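Local coordinates for lipase-esterase related protein (Clostridium acetobutylicum, PDB 3E0X) that probably acts as a hydrolase of the alpha/beta hydrolase fold, possibly on ester or lipid substrates, although its true substrate is unknown, at residues 31-35 with 153-157; 89-93 with 227-231. All coordinates share one frame. Where two conformers were deposited one is given. Residues are numbered along the deposited sequence.

Along the chain the four segments alternate: 31-35, 89-93, 153-157, 227-231. The two contacts therefore cross, and their centres lie 10 Å apart. Contact 2 is the deeper, joining the end of central strand 86-91 to the turn leading into helix 229-232, beside the bound ortho-xylene. Contact 1 lies nearer the surface and joins the loop between strands 18-22 and 43-47 to helix 152-158. They touch directly: Val-231 CG1 packs 3.6 Å from Leu-153 CB and 3.8 Å from Tyr-157 CD2, and Phe-32 CZ lies 3.7 Å from Tyr-91 CB. Helical insertion, sheet and probable active site thus form one continuous packed region.

Contact 1. Residues 31-35 with 153-157; sequences IFGEL and LSEKY
Tyr-157, Glu-34 and Ile-31 bury most of the surface where a loop meets a helix. Residues 153-157 are regular helix, with Tyr-157 N hydrogen-bonded to Leu-153 O at 2.9 Å, whereas 33-35 have helical phi and psi without the regular backbone bonds. The CA of Ile-31 lies 6.2 Å from that of Tyr-157, and the CA of Glu-34 8.5 Å from that of Leu-153. The m rotamer (chi1 -72°) sends the Tyr-157 ring across the gap, and its hydroxyl donates a 2.6 Å hydrogen bond from OH to Glu-34 OE2. Tyrosine suits this place because it is long enough to reach the loop and ends in a donor. Gly-33 makes room for it: Gly-33 C is 3.3 Å from Tyr-157 OH, and a CB there would clash with that oxygen. Glu-34, coiled by m values at chi1 and chi2, also accepts a bond from a water (2.6 Å to OE2), which accepts one from Lys-156 NZ (2.8 Å); NZ stays 4.4 Å from Glu-34 OE2, beyond a salt bridge. The carboxylate carbon of Glu-34, CD, rests 3.8 Å from the Leu-153 methyl CD2. Ile-31 is t at chi1 and p at chi2; although its CA-to-CB bond points away, CD1 returns to within 4.1 Å of Tyr-157 CB. Such packing joins the loop following strand 18-22 to the helices inserted between strands 109-115 and 191-196, where many alpha/beta hydrolases carry their cap. Lys-37 forms a salt bridge with Glu-34, Val-231 of helix 229-232 supports Leu-153 and Tyr-157, and Ile-31 also touches Tyr-91 of strand 86-91.

Contact 2. Residues 89-93 with 227-231; sequences IGYSM and HFLLV. With OXE (ortho-xylene), chain C.
Strand 86-91 delivers Tyr-91 in extended form, and Ser-92 follows with strained phi/psi of 61°/-131°, as in the nucleophile elbow of alpha/beta hydrolases. Opposite, Phe-228 is the N-cap residue of helix 229-232. CA atoms pair Tyr-91 with Leu-230 (8.5 Å) and Ser-92 with His-227 (8.2 Å). The polar link is Tyr-91 OH donating to His-227 O at 2.9 Å, reached through a t chi1. Among apolar contacts, Leu-230, p at chi1, makes a CH-pi contact: CD1 sits 3.8 Å from the Tyr-91 ring centroid, over its face. Tyr-91 and His-227 rings meet obliquely, centroids 5.0 Å apart and planes at 31°. Ortho-xylene sits in the adjoining pocket, its C2' 3.3 Å from Tyr-91 CE2. His-227 NE2 lies 3.5 Å from Ser-92 CB but 3.9 Å from Ser-92 OG; His-227 ND1 is hydrogen-bonded to Glu-199 OE1, and Ser-92 OG to Ser-25 N. This placing, rather than a serine-histidine hydrogen bond, suggests a Ser-His-Glu catalytic triad, its imidazole probably serving as the general base.

Contact 1. Residues 31-35 with 153-157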
ATOM      1  N   ILE A  31      -6.239  -1.191  -8.044  1.00 10.97           N
ATOM      2  CA  ILE A  31      -5.111  -0.318  -8.342  1.00 11.04           C
ATOM      3  C   ILE A  31      -3.860  -1.114  -8.718  1.00 11.01           C
ATOM      4  O   ILE A  31      -2.936  -0.573  -9.344  1.00 11.55           O
ATOM      5  CB  ILE A  31      -4.818   0.652  -7.148  1.00 10.95           C
ATOM      6  CG1 ILE A  31      -4.025   1.891  -7.623  1.00 10.92           C
ATOM      7  CG2 ILE A  31      -4.100  -0.084  -5.966  1.00 10.87           C
ATOM      8  CD1 ILE A  31      -4.769   2.793  -8.592  1.00 14.06           C
ATOM      9  N   PHE A  32      -3.844  -2.398  -8.325  1.00 10.41           N
ATOM     10  CA  PHE A  32      -2.717  -3.300  -8.621  1.00 10.67           C
ATOM     11  C   PHE A  32      -2.834  -4.020  -9.966  1.00 10.97           C
ATOM     12  O   PHE A  32      -2.054  -4.911 -10.246  1.00 11.90           O
ATOM     13  CB  PHE A  32      -2.581  -4.312  -7.477  1.00 10.23           C
ATOM     14  CG  PHE A  32      -2.071  -3.719  -6.187  1.00  9.45           C
ATOM     15  CD1 PHE A  32      -0.768  -3.237  -6.109  1.00  9.35           C
ATOM     16  CD2 PHE A  32      -2.886  -3.665  -5.060  1.00 11.31           C
ATOM     17  CE1 PHE A  32      -0.272  -2.714  -4.899  1.00  9.03           C
ATOM     18  CE2 PHE A  32      -2.395  -3.168  -3.855  1.00  9.35           C
ATOM     19  CZ  PHE A  32      -1.084  -2.667  -3.787  1.00  9.94           C
ATOM     20  N   GLY A  33      -3.787  -3.603 -10.805  1.00 11.16           N
ATOM     21  CA  GLY A  33      -4.096  -4.317 -12.029  1.00 11.92           C
ATOM     22  C   GLY A  33      -2.941  -4.459 -12.998  1.00 12.52           C
ATOM     23  O   GLY A  33      -2.852  -5.451 -13.722  1.00 13.79           O
ATOM     24  N   GLU A  34      -2.077  -3.450 -13.063  1.00 12.83           N
ATOM     25  CA  GLU A  34      -0.894  -3.580 -13.914  1.00 14.24           C
ATOM     26  C   GLU A  34       0.209  -4.360 -13.240  1.00 14.52           C
ATOM     27  O   GLU A  34       0.832  -5.199 -13.858  1.00 14.72           O
ATOM     28  CB  GLU A  34      -0.366  -2.217 -14.351  1.00 14.52           C
ATOM     29  CG  GLU A  34      -1.265  -1.499 -15.311  1.00 16.29           C
ATOM     30  CD  GLU A  34      -1.644  -2.333 -16.554  1.00 16.99           C
ATOM     31  OE1 GLU A  34      -0.745  -2.695 -17.330  1.00 17.52           O
ATOM     32  OE2 GLU A  34      -2.852  -2.591 -16.743  1.00 18.71           O
ATOM     33  N   LEU A  35       0.431  -4.103 -11.946  1.00 13.96           N
ATOM     34  CA  LEU A  35       1.539  -4.713 -11.239  1.00 14.45           C
ATOM     35  C   LEU A  35       1.366  -6.223 -11.191  1.00 14.77           C
ATOM     36  O   LEU A  35       2.328  -6.980 -11.355  1.00 15.77           O
ATOM     37  CB  LEU A  35       1.638  -4.124  -9.835  1.00 14.51           C
ATOM     38  CG  LEU A  35       2.846  -4.566  -9.023  1.00 14.22           C
ATOM     39  CD1 LEU A  35       4.120  -4.127  -9.709  1.00 14.42           C
ATOM     40  CD2 LEU A  35       2.784  -4.048  -7.609  1.00 13.73           C
ATOM     41  N   LEU A 153      -2.822   4.377 -19.261  1.00 16.82           N
ATOM     42  CA  LEU A 153      -2.908   3.512 -18.075  1.00 16.12           C
ATOM     43  C   LEU A 153      -3.354   4.324 -16.868  1.00 15.23           C
ATOM     44  O   LEU A 153      -4.175   3.874 -16.064  1.00 15.19           O
ATOM     45  CB  LEU A 153      -1.549   2.857 -17.769  1.00 16.91           C
ATOM     46  CG  LEU A 153      -1.028   1.884 -18.835  1.00 18.95           C
ATOM     47  CD1 LEU A 153       0.415   1.541 -18.577  1.00 20.79           C
ATOM     48  CD2 LEU A 153      -1.896   0.639 -18.879  1.00 18.22           C
ATOM     49  N   SER A 154      -2.816   5.533 -16.761  1.00 14.06           N
ATOM     50  CA  SER A 154      -3.162   6.392 -15.647  1.00 13.15           C
ATOM     51  C   SER A 154      -4.629   6.764 -15.716  1.00 13.44           C
ATOM     52  O   SER A 154      -5.325   6.763 -14.694  1.00 13.20           O
ATOM     53  CB  SER A 154      -2.264   7.624 -15.627  1.00 12.97           C
ATOM     54  OG  SER A 154      -0.922   7.228 -15.334  1.00 14.17           O
ATOM     55  N   GLU A 155      -5.109   7.073 -16.917  1.00 14.01           N
ATOM     56  CA  GLU A 155      -6.511   7.437 -17.048  1.00 14.71           C
ATOM     57  C   GLU A 155      -7.413   6.314 -16.542  1.00 14.86           C
ATOM     58  O   GLU A 155      -8.338   6.542 -15.777  1.00 16.09           O
ATOM     59  CB  GLU A 155      -6.854   7.777 -18.493  1.00 15.85           C
ATOM     60  CG  GLU A 155      -8.293   8.201 -18.608  1.00 20.55           C
ATOM     61  CD  GLU A 155      -8.625   8.875 -19.929  1.00 26.12           C
ATOM     62  OE1 GLU A 155      -7.809   8.820 -20.878  1.00 29.42           O
ATOM     63  OE2 GLU A 155      -9.720   9.467 -20.006  1.00 30.30           O
ATOM     64  N   LYS A 156      -7.111   5.102 -16.976  1.00 14.56           N
ATOM     65  CA  LYS A 156      -7.863   3.915 -16.591  1.00 14.64           C
ATOM     66  C   LYS A 156      -7.826   3.682 -15.070  1.00 14.82           C
ATOM     67  O   LYS A 156      -8.859   3.449 -14.429  1.00 15.56           O
ATOM     68  CB  LYS A 156      -7.263   2.701 -17.316  1.00 15.52           C
ATOM     69  CG  LYS A 156      -7.944   1.387 -17.030  1.00 17.84           C
ATOM     70  CD  LYS A 156      -7.148   0.228 -17.610  1.00 20.89           C
ATOM     71  CE  LYS A 156      -7.758  -1.092 -17.172  1.00 24.27           C
ATOM     72  NZ  LYS A 156      -7.078  -2.263 -17.790  1.00 26.86           N
ATOM     73  N   TYR A 157      -6.632   3.716 -14.491  1.00 13.55           N
ATOM     74  CA  TYR A 157      -6.554   3.366 -13.081  1.00 11.80           C
ATOM     75  C   TYR A 157      -7.009   4.460 -12.140  1.00 11.87           C
ATOM     76  O   TYR A 157      -7.496   4.171 -11.031  1.00 11.34           O
ATOM     77  CB  TYR A 157      -5.178   2.807 -12.711  1.00 12.70           C
ATOM     78  CG  TYR A 157      -5.022   1.418 -13.279  1.00 13.38           C
ATOM     79  CD1 TYR A 157      -5.513   0.305 -12.597  1.00 13.18           C
ATOM     80  CD2 TYR A 157      -4.430   1.221 -14.531  1.00 12.25           C
ATOM     81  CE1 TYR A 157      -5.392  -0.985 -13.141  1.00 14.84           C
ATOM     82  CE2 TYR A 157      -4.309  -0.058 -15.084  1.00 11.52           C
ATOM     83  CZ  TYR A 157      -4.791  -1.163 -14.375  1.00 11.93           C
ATOM     84  OH  TYR A 157      -4.653  -2.435 -14.911  1.00 15.37           O
TER
HETATM   85  O   HOH W   1      -4.424  -2.243 -18.819  1.00 29.11           O

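Contact 2. Residues 89-93 with 227-231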
ATOM      1  N   ILE A  89       2.921  -6.498   0.322  1.00  8.83           N
ATOM      2  CA  ILE A  89       3.180  -5.423  -0.629  0.50  9.32           C
ATOM      3  C   ILE A  89       2.156  -4.342  -0.336  1.00  9.38           C
ATOM      4  O   ILE A  89       0.979  -4.557  -0.616  1.00  9.56           O
ATOM      5  CB  ILE A  89       2.939  -5.938  -2.092  0.50  9.30           C
ATOM      6  CG1 ILE A  89       3.783  -7.190  -2.399  0.50 10.63           C
ATOM      7  CG2 ILE A  89       3.160  -4.820  -3.101  0.50 10.36           C
ATOM      8  CD1 ILE A  89       5.268  -6.948  -2.471  0.50 11.33           C
ATOM      9  N   GLY A  90       2.581  -3.218   0.231  1.00  8.53           N
ATOM     10  CA  GLY A  90       1.642  -2.175   0.597  1.00  8.14           C
ATOM     11  C   GLY A  90       1.906  -0.901  -0.177  1.00  8.86           C
ATOM     12  O   GLY A  90       3.044  -0.427  -0.222  1.00  9.91           O
ATOM     13  N   TYR A  91       0.850  -0.343  -0.763  1.00  9.05           N
ATOM     14  CA  TYR A  91       0.969   0.885  -1.535  1.00  8.55           C
ATOM     15  C   TYR A  91       0.335   2.065  -0.821  1.00  9.09           C
ATOM     16  O   TYR A  91      -0.764   1.922  -0.300  1.00 10.01           O
ATOM     17  CB  TYR A  91       0.199   0.667  -2.852  1.00  8.61           C
ATOM     18  CG  TYR A  91      -0.124   1.914  -3.654  1.00  8.50           C
ATOM     19  CD1 TYR A  91       0.881   2.803  -4.065  1.00  8.25           C
ATOM     20  CD2 TYR A  91      -1.441   2.208  -4.003  1.00  9.42           C
ATOM     21  CE1 TYR A  91       0.595   3.948  -4.837  1.00  9.53           C
ATOM     22  CE2 TYR A  91      -1.756   3.372  -4.741  1.00  8.61           C
ATOM     23  CZ  TYR A  91      -0.737   4.225  -5.168  1.00  7.65           C
ATOM     24  OH  TYR A  91      -1.030   5.342  -5.917  1.00 10.98           O
ATOM     25  N   SER A  92       0.998   3.232  -0.835  1.00  9.76           N
ATOM     26  CA  SER A  92       0.386   4.430  -0.279  1.00 10.39           C
ATOM     27  C   SER A  92       0.098   4.193   1.222  1.00  9.89           C
ATOM     28  O   SER A  92       1.000   3.750   1.951  1.00 10.49           O
ATOM     29  CB  SER A  92      -0.823   4.820  -1.165  1.00 11.49           C
ATOM     30  OG  SER A  92      -1.873   5.526  -0.516  1.00 15.20           O
HETATM   31  N   MSE A  93      -1.114   4.483   1.679  1.00  9.98           N
HETATM   32  CA  MSE A  93      -1.497   4.153   3.057  1.00  9.89           C
HETATM   33  C   MSE A  93      -1.164   2.681   3.397  1.00  9.36           C
HETATM   34  O   MSE A  93      -0.783   2.367   4.555  1.00  9.84           O
HETATM   35  CB  MSE A  93      -2.995   4.399   3.289  1.00  9.74           C
HETATM   36  CG  MSE A  93      -3.432   4.154   4.740  1.00 11.72           C
HETATM   37 SE   MSE A  93      -5.318   4.571   4.949  0.60 14.66          SE
HETATM   38  CE  MSE A  93      -6.011   3.175   3.782  1.00 12.83           C
ATOM     39  N   HIS A 227       3.090   9.340  -8.028  1.00 10.76           N
ATOM     40  CA  HIS A 227       2.379   8.411  -7.141  1.00 10.69           C
ATOM     41  C   HIS A 227       1.753   7.233  -7.906  1.00 10.57           C
ATOM     42  O   HIS A 227       1.304   6.246  -7.294  1.00 10.96           O
ATOM     43  CB  HIS A 227       1.343   9.166  -6.298  1.00 11.06           C
ATOM     44  CG  HIS A 227       0.953   8.460  -5.047  1.00 10.53           C
ATOM     45  ND1 HIS A 227       1.871   8.082  -4.094  1.00 11.31           N
ATOM     46  CD2 HIS A 227      -0.264   8.115  -4.567  1.00 11.48           C
ATOM     47  CE1 HIS A 227       1.232   7.487  -3.099  1.00 11.78           C
ATOM     48  NE2 HIS A 227      -0.062   7.499  -3.359  1.00 13.67           N
ATOM     49  N   PHE A 228       1.717   7.341  -9.236  1.00 10.04           N
ATOM     50  CA  PHE A 228       1.232   6.236 -10.073  1.00 10.26           C
ATOM     51  C   PHE A 228       2.378   5.412 -10.656  1.00 10.42           C
ATOM     52  O   PHE A 228       2.195   4.712 -11.641  1.00 10.50           O
ATOM     53  CB  PHE A 228       0.271   6.746 -11.163  1.00 10.72           C
ATOM     54  CG  PHE A 228      -1.191   6.487 -10.862  1.00  9.70           C
ATOM     55  CD1 PHE A 228      -1.662   6.330  -9.553  1.00 11.07           C
ATOM     56  CD2 PHE A 228      -2.110   6.468 -11.912  1.00 11.02           C
ATOM     57  CE1 PHE A 228      -3.026   6.133  -9.308  1.00 11.21           C
ATOM     58  CE2 PHE A 228      -3.461   6.256 -11.686  1.00 13.10           C
ATOM     59  CZ  PHE A 228      -3.935   6.093 -10.387  1.00 10.65           C
ATOM     60  N   LEU A 229       3.539   5.458 -10.009  1.00 10.14           N
ATOM     61  CA  LEU A 229       4.663   4.592 -10.376  1.00 10.10           C
ATOM     62  C   LEU A 229       4.209   3.148 -10.585  1.00 10.10           C
ATOM     63  O   LEU A 229       4.629   2.503 -11.538  1.00 10.80           O
ATOM     64  CB  LEU A 229       5.728   4.637  -9.275  1.00 11.00           C
ATOM     65  CG  LEU A 229       6.962   3.752  -9.445  1.00 10.70           C
ATOM     66  CD1 LEU A 229       7.813   4.175 -10.656  1.00 11.39           C
ATOM     67  CD2 LEU A 229       7.809   3.769  -8.153  1.00 11.31           C
ATOM     68  N   LEU A 230       3.338   2.647  -9.706  1.00  9.86           N
ATOM     69  CA  LEU A 230       2.905   1.225  -9.770  1.00 10.09           C
ATOM     70  C   LEU A 230       2.020   0.915 -10.981  1.00 10.58           C
ATOM     71  O   LEU A 230       1.707  -0.265 -11.234  1.00 11.22           O
ATOM     72  CB  LEU A 230       2.165   0.796  -8.477  1.00 11.06           C
ATOM     73  CG  LEU A 230       0.672   1.175  -8.327  1.00 11.21           C
ATOM     74  CD1 LEU A 230       0.086   0.479  -7.100  1.00 11.13           C
ATOM     75  CD2 LEU A 230       0.368   2.677  -8.292  1.00 10.51           C
ATOM     76  N   VAL A 231       1.548   1.975 -11.656  1.00 10.52           N
ATOM     77  CA  VAL A 231       0.705   1.837 -12.839  1.00 11.03           C
ATOM     78  C   VAL A 231       1.527   2.098 -14.101  1.00 11.31           C
ATOM     79  O   VAL A 231       1.523   1.278 -15.032  1.00 12.80           O
ATOM     80  CB  VAL A 231      -0.493   2.822 -12.776  1.00 11.17           C
ATOM     81  CG1 VAL A 231      -1.109   3.022 -14.159  1.00 12.55           C
ATOM     82  CG2 VAL A 231      -1.508   2.315 -11.792  1.00 12.07           C
TER
HETATM   83  C1  OXE C 243      -3.358   8.006  -3.173  1.00 27.92           C
HETATM   84  C2  OXE C 243      -3.873   6.767  -3.798  1.00 27.57           C
HETATM   85  C3  OXE C 243      -4.525   6.825  -5.028  1.00 28.21           C
HETATM   86  C4  OXE C 243      -4.663   8.067  -5.656  1.00 28.15           C
HETATM   87  C5  OXE C 243      -4.188   9.247  -5.070  1.00 26.84           C
HETATM   88  C6  OXE C 243      -3.521   9.226  -3.833  1.00 27.06           C
HETATM   89  C1' OXE C 243      -2.633   7.912  -1.854  1.00 22.20           C
HETATM   90  C2' OXE C 243      -3.704   5.459  -3.088  1.00 27.82           C